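PDB 3Q9T: choline dehydrogenase and related flavoproteins from Aspergillus oryzae, which oxidises formate as a member of the glucose-methanol-choline oxidoreductase family, with an 8-formyl-FAD cofactor at its catalytic site. Local coordinates for residues E366-Y371 with D456-R461; R205-G210 with K342-P347. All blocks are in the same frame, centred on the assembly; numbering follows the deposited sequence.

Overall arrangement
Contacts 1 and 2 lie far apart in the fold, their centres about 42 Å from each other and their nearest atoms about 23 Å, and they share no helix or strand. Both are partly buried and away from the annotated FAD-binding residues. Contact 1 (366-371 with 456-461) joins the start of helix 369-377 to helix 454-473, the latter wholly buried over this range; a salt bridge and an isoleucine carry it. Contact 2 (205-210 with 342-347) is the more exposed: the turn between strands 195-204 and 207-208 meets the chain leaving helix 331-343, through one arginine-glutamine hydrogen bond and backbone packing rather than a charge pair.

Contact 1 of 2, residues E366-Y371 with D456-R461; sequences EKDAEY and DIIAMR
D368 meets both I458 and R461, with its side chain crossing each at about a right angle. Its CG stands anti to the backbone N (chi1 180°), which places OD1 within bonding distance of R461 and leaves OD2 beside Y371 N. OD1 takes a salt bridge from R461 NH1 at 3.1 Å, with a fairly straight N-H...O angle of 158°. D368 OD1 lies in the guanidinium plane of R461, whereas NH1 approaches that oxygen from above the carboxylate plane; R461 NH2 adds a weak bond at 3.4 Å. A water donates to D368 OD1 and accepts from R461 NH2, bridging the same two groups. Beside this polar cluster, I458 CG2 packs 3.7 Å from D368 CG. Two residues on, the extended side chain of E370 lays its carboxylate carbon CD 3.5 Å from I458 CD1, so the isoleucine packs against two acidic side chains. Y371 closes the segment through its backbone: its N donates to D368 OD2 at 2.8 Å, on the anti lone pair. The aspartate therefore grips its own helix with one oxygen and the neighbouring helix with the other. The arrangement is an aspartate N-cap of helix 369-377, tied by a salt bridge to helix 454-473.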
# COMPACT_ATOMS: atom_id res chain seq x y z
N GLU A 366 -15.06 20.06 19.15
CA GLU A 366 -16.32 20.82 19.15
C GLU A 366 -16.44 21.75 17.96
O GLU A 366 -17.54 22.15 17.59
CB GLU A 366 -16.48 21.64 20.44
CG GLU A 366 -16.55 20.83 21.72
CD GLU A 366 -17.86 20.10 21.90
OE1 GLU A 366 -18.26 19.85 23.06
OE2 GLU A 366 -18.51 19.77 20.89
N LYS A 367 -15.30 22.08 17.35
CA LYS A 367 -15.30 22.97 16.20
C LYS A 367 -15.68 22.26 14.91
O LYS A 367 -15.84 22.89 13.88
CB LYS A 367 -13.93 23.64 16.04
CG LYS A 367 -13.57 24.62 17.16
CD LYS A 367 -12.28 25.34 16.85
CE LYS A 367 -11.73 26.05 18.08
NZ LYS A 367 -10.36 26.58 17.83
N ASP A 368 -15.81 20.94 14.95
CA ASP A 368 -16.14 20.21 13.73
C ASP A 368 -17.62 19.85 13.73
O ASP A 368 -18.10 19.16 14.63
CB ASP A 368 -15.27 18.95 13.61
CG ASP A 368 -15.58 18.15 12.36
OD1 ASP A 368 -14.86 18.33 11.35
OD2 ASP A 368 -16.54 17.33 12.40
N ALA A 369 -18.35 20.33 12.72
CA ALA A 369 -19.79 20.09 12.63
C ALA A 369 -20.13 18.60 12.73
O ALA A 369 -21.06 18.21 13.44
CB ALA A 369 -20.37 20.67 11.34
N GLU A 370 -19.39 17.77 12.01
CA GLU A 370 -19.60 16.33 12.08
C GLU A 370 -19.40 15.72 13.49
O GLU A 370 -20.23 14.94 13.95
CB GLU A 370 -18.77 15.60 11.02
CG GLU A 370 -19.08 14.11 10.97
CD GLU A 370 -18.28 13.36 9.92
OE1 GLU A 370 -18.00 12.15 10.14
OE2 GLU A 370 -17.92 13.96 8.88
N TYR A 371 -18.32 16.07 14.19
CA TYR A 371 -18.17 15.59 15.57
C TYR A 371 -19.34 16.02 16.44
O TYR A 371 -19.86 15.23 17.22
CB TYR A 371 -16.85 16.04 16.23
CG TYR A 371 -16.79 15.65 17.69
CD1 TYR A 371 -17.29 16.50 18.68
CD2 TYR A 371 -16.28 14.43 18.09
CE1 TYR A 371 -17.24 16.16 20.02
CE2 TYR A 371 -16.24 14.06 19.43
CZ TYR A 371 -16.73 14.93 20.38
OH TYR A 371 -16.69 14.57 21.70
N ASP A 456 -12.76 9.10 13.54
CA ASP A 456 -11.35 8.86 13.89
C ASP A 456 -10.43 9.75 13.09
O ASP A 456 -9.40 10.21 13.59
CB ASP A 456 -10.96 7.39 13.67
CG ASP A 456 -11.26 6.49 14.88
OD1 ASP A 456 -11.77 7.00 15.90
OD2 ASP A 456 -10.98 5.27 14.80
N ILE A 457 -10.76 9.97 11.82
CA ILE A 457 -9.95 10.84 10.98
C ILE A 457 -10.04 12.27 11.52
O ILE A 457 -9.04 12.98 11.62
CB ILE A 457 -10.43 10.83 9.49
CG1 ILE A 457 -10.29 9.42 8.89
CG2 ILE A 457 -9.68 11.86 8.66
CD1 ILE A 457 -10.75 9.32 7.42
N ILE A 458 -11.24 12.68 11.90
CA ILE A 458 -11.46 14.03 12.42
C ILE A 458 -10.68 14.24 13.72
O ILE A 458 -10.07 15.28 13.92
CB ILE A 458 -12.96 14.31 12.62
CG1 ILE A 458 -13.62 14.46 11.26
CG2 ILE A 458 -13.18 15.55 13.49
CD1 ILE A 458 -15.07 14.10 11.23
N ALA A 459 -10.69 13.24 14.60
CA ALA A 459 -9.93 13.34 15.84
C ALA A 459 -8.43 13.39 15.57
O ALA A 459 -7.71 14.21 16.15
CB ALA A 459 -10.28 12.17 16.78
N MET A 460 -7.96 12.52 14.68
CA MET A 460 -6.53 12.47 14.37
C MET A 460 -6.07 13.80 13.79
O MET A 460 -5.04 14.33 14.19
CB MET A 460 -6.16 11.32 13.43
CG MET A 460 -4.67 11.32 13.09
SD MET A 460 -3.66 11.05 14.56
CE MET A 460 -3.65 9.23 14.63
N ARG A 461 -6.85 14.32 12.85
CA ARG A 461 -6.62 15.67 12.33
C ARG A 461 -6.49 16.69 13.48
O ARG A 461 -5.51 17.45 13.56
CB ARG A 461 -7.78 16.09 11.42
CG ARG A 461 -7.64 17.46 10.78
CD ARG A 461 -8.92 18.24 11.00
NE ARG A 461 -9.99 17.71 10.18
CZ ARG A 461 -11.28 17.86 10.42
NH1 ARG A 461 -11.72 18.53 11.49
NH2 ARG A 461 -12.15 17.33 9.56
O HOH W 1 -14.75 17.07 8.82

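Contact 2 of 2, residues R205-G210 with K342-P347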
# COMPACT_ATOMS: atom_id res chain seq x y z
N ARG A 205 20.00 1.87 34.19
CA ARG A 205 21.43 1.98 33.93
C ARG A 205 21.70 1.71 32.46
O ARG A 205 22.57 0.89 32.13
CB ARG A 205 22.20 1.00 34.80
CG ARG A 205 22.27 1.41 36.27
CD ARG A 205 22.87 0.29 37.10
NE ARG A 205 23.95 0.74 37.97
CZ ARG A 205 25.24 0.74 37.65
NH1 ARG A 205 25.63 0.32 36.45
NH2 ARG A 205 26.14 1.17 38.52
N GLY A 206 20.93 2.37 31.59
CA GLY A 206 21.16 2.31 30.15
C GLY A 206 21.13 0.92 29.52
O GLY A 206 21.71 0.67 28.47
N GLN A 207 20.46 -0.01 30.18
CA GLN A 207 20.27 -1.33 29.62
C GLN A 207 18.78 -1.58 29.46
O GLN A 207 18.00 -1.19 30.31
CB GLN A 207 20.90 -2.41 30.52
CG GLN A 207 22.43 -2.40 30.55
CD GLN A 207 23.03 -3.62 29.87
OE1 GLN A 207 24.04 -3.52 29.16
NE2 GLN A 207 22.42 -4.78 30.09
N ARG A 208 18.39 -2.25 28.37
CA ARG A 208 17.00 -2.64 28.18
C ARG A 208 16.55 -3.69 29.20
O ARG A 208 17.27 -4.62 29.49
CB ARG A 208 16.77 -3.20 26.78
CG ARG A 208 15.34 -3.70 26.56
CD ARG A 208 15.21 -4.52 25.26
NE ARG A 208 15.33 -3.70 24.06
CZ ARG A 208 14.33 -2.98 23.54
NH1 ARG A 208 13.13 -2.97 24.11
NH2 ARG A 208 14.53 -2.28 22.42
N SER A 209 15.32 -3.54 29.68
CA SER A 209 14.71 -4.54 30.56
C SER A 209 13.65 -5.31 29.78
O SER A 209 12.51 -4.85 29.65
CB SER A 209 14.03 -3.87 31.76
OG SER A 209 14.92 -2.99 32.42
N GLY A 210 14.04 -6.47 29.26
CA GLY A 210 13.15 -7.35 28.53
C GLY A 210 12.60 -8.50 29.37
O GLY A 210 13.13 -8.81 30.45
N LYS A 342 32.29 1.66 27.88
CA LYS A 342 33.13 1.47 29.04
C LYS A 342 32.31 1.29 30.32
O LYS A 342 32.67 0.49 31.18
CB LYS A 342 34.18 2.58 29.18
CG LYS A 342 33.62 3.92 29.61
CD LYS A 342 34.71 4.84 30.16
CE LYS A 342 35.27 4.32 31.49
NZ LYS A 342 36.37 5.20 32.00
N ASN A 343 31.21 2.02 30.45
CA ASN A 343 30.40 1.92 31.65
C ASN A 343 28.88 2.10 31.46
O ASN A 343 28.16 2.34 32.43
CB ASN A 343 30.91 2.88 32.73
CG ASN A 343 30.45 4.30 32.50
OD1 ASN A 343 30.15 4.68 31.37
ND2 ASN A 343 30.39 5.09 33.58
N ARG A 344 28.41 1.99 30.21
CA ARG A 344 26.98 2.10 29.89
C ARG A 344 26.36 3.46 30.23
O ARG A 344 25.14 3.55 30.35
CB ARG A 344 26.16 1.00 30.58
CG ARG A 344 26.58 -0.43 30.28
CD ARG A 344 26.54 -0.71 28.79
NE ARG A 344 26.78 -2.12 28.50
CZ ARG A 344 27.91 -2.62 27.99
NH1 ARG A 344 28.93 -1.82 27.72
NH2 ARG A 344 28.01 -3.92 27.76
N SER A 345 27.17 4.50 30.40
CA SER A 345 26.63 5.84 30.66
C SER A 345 26.38 6.61 29.35
O SER A 345 26.74 6.15 28.26
CB SER A 345 27.56 6.65 31.57
OG SER A 345 28.80 6.92 30.94
N GLY A 346 25.76 7.79 29.46
CA GLY A 346 25.55 8.63 28.29
C GLY A 346 24.26 8.38 27.52
O GLY A 346 23.48 7.47 27.85
N PRO A 347 24.02 9.18 26.46
CA PRO A 347 22.76 9.18 25.71
C PRO A 347 22.57 7.91 24.85
O PRO A 347 21.44 7.58 24.49
CB PRO A 347 22.89 10.41 24.81
CG PRO A 347 24.36 10.54 24.58
CD PRO A 347 25.01 10.11 25.87
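R344 is the residue of 342-347 that reaches the turn at R205-Q207, and it does so with both backbone and side chain. The closer-packed part is at G206, a buried residue whose CA comes within 5.8 Å of R344 CA and lies 4.2 Å from R344 O. With no side chain, G206 lets its backbone lie against the R344 carbonyl, and its positive phi (58°) is one that glycine adopts readily. Outside the two segments, Y340 OH is hydrogen-bonded to G206 O, and the carboxylate of E161 accepts from the backbone N of R205 and of G206. R344 CB rests 3.9 Å from R205 O. At the helix exit N343 OD1 accepts from S345 N at 3.1 Å, an Asx turn, and from S345 OG at 2.7 Å.

The looser side holds the long polar chains, where R344 and R205 are exposed and Q207 partly so. Bending at chi2 (-57°), R344 swings NE to Q207 OE1 at 3.1 Å, with an N-H...O angle of 160°. The oxygen sits in the guanidinium plane and the amide is nearly coplanar with it. The neutral amide would leave the charge of R344 formally uncompensated within this contact: the bond is a charge-assisted hydrogen bond, not a salt bridge, and its near-straight, in-plane geometry probably orients the guanidinium.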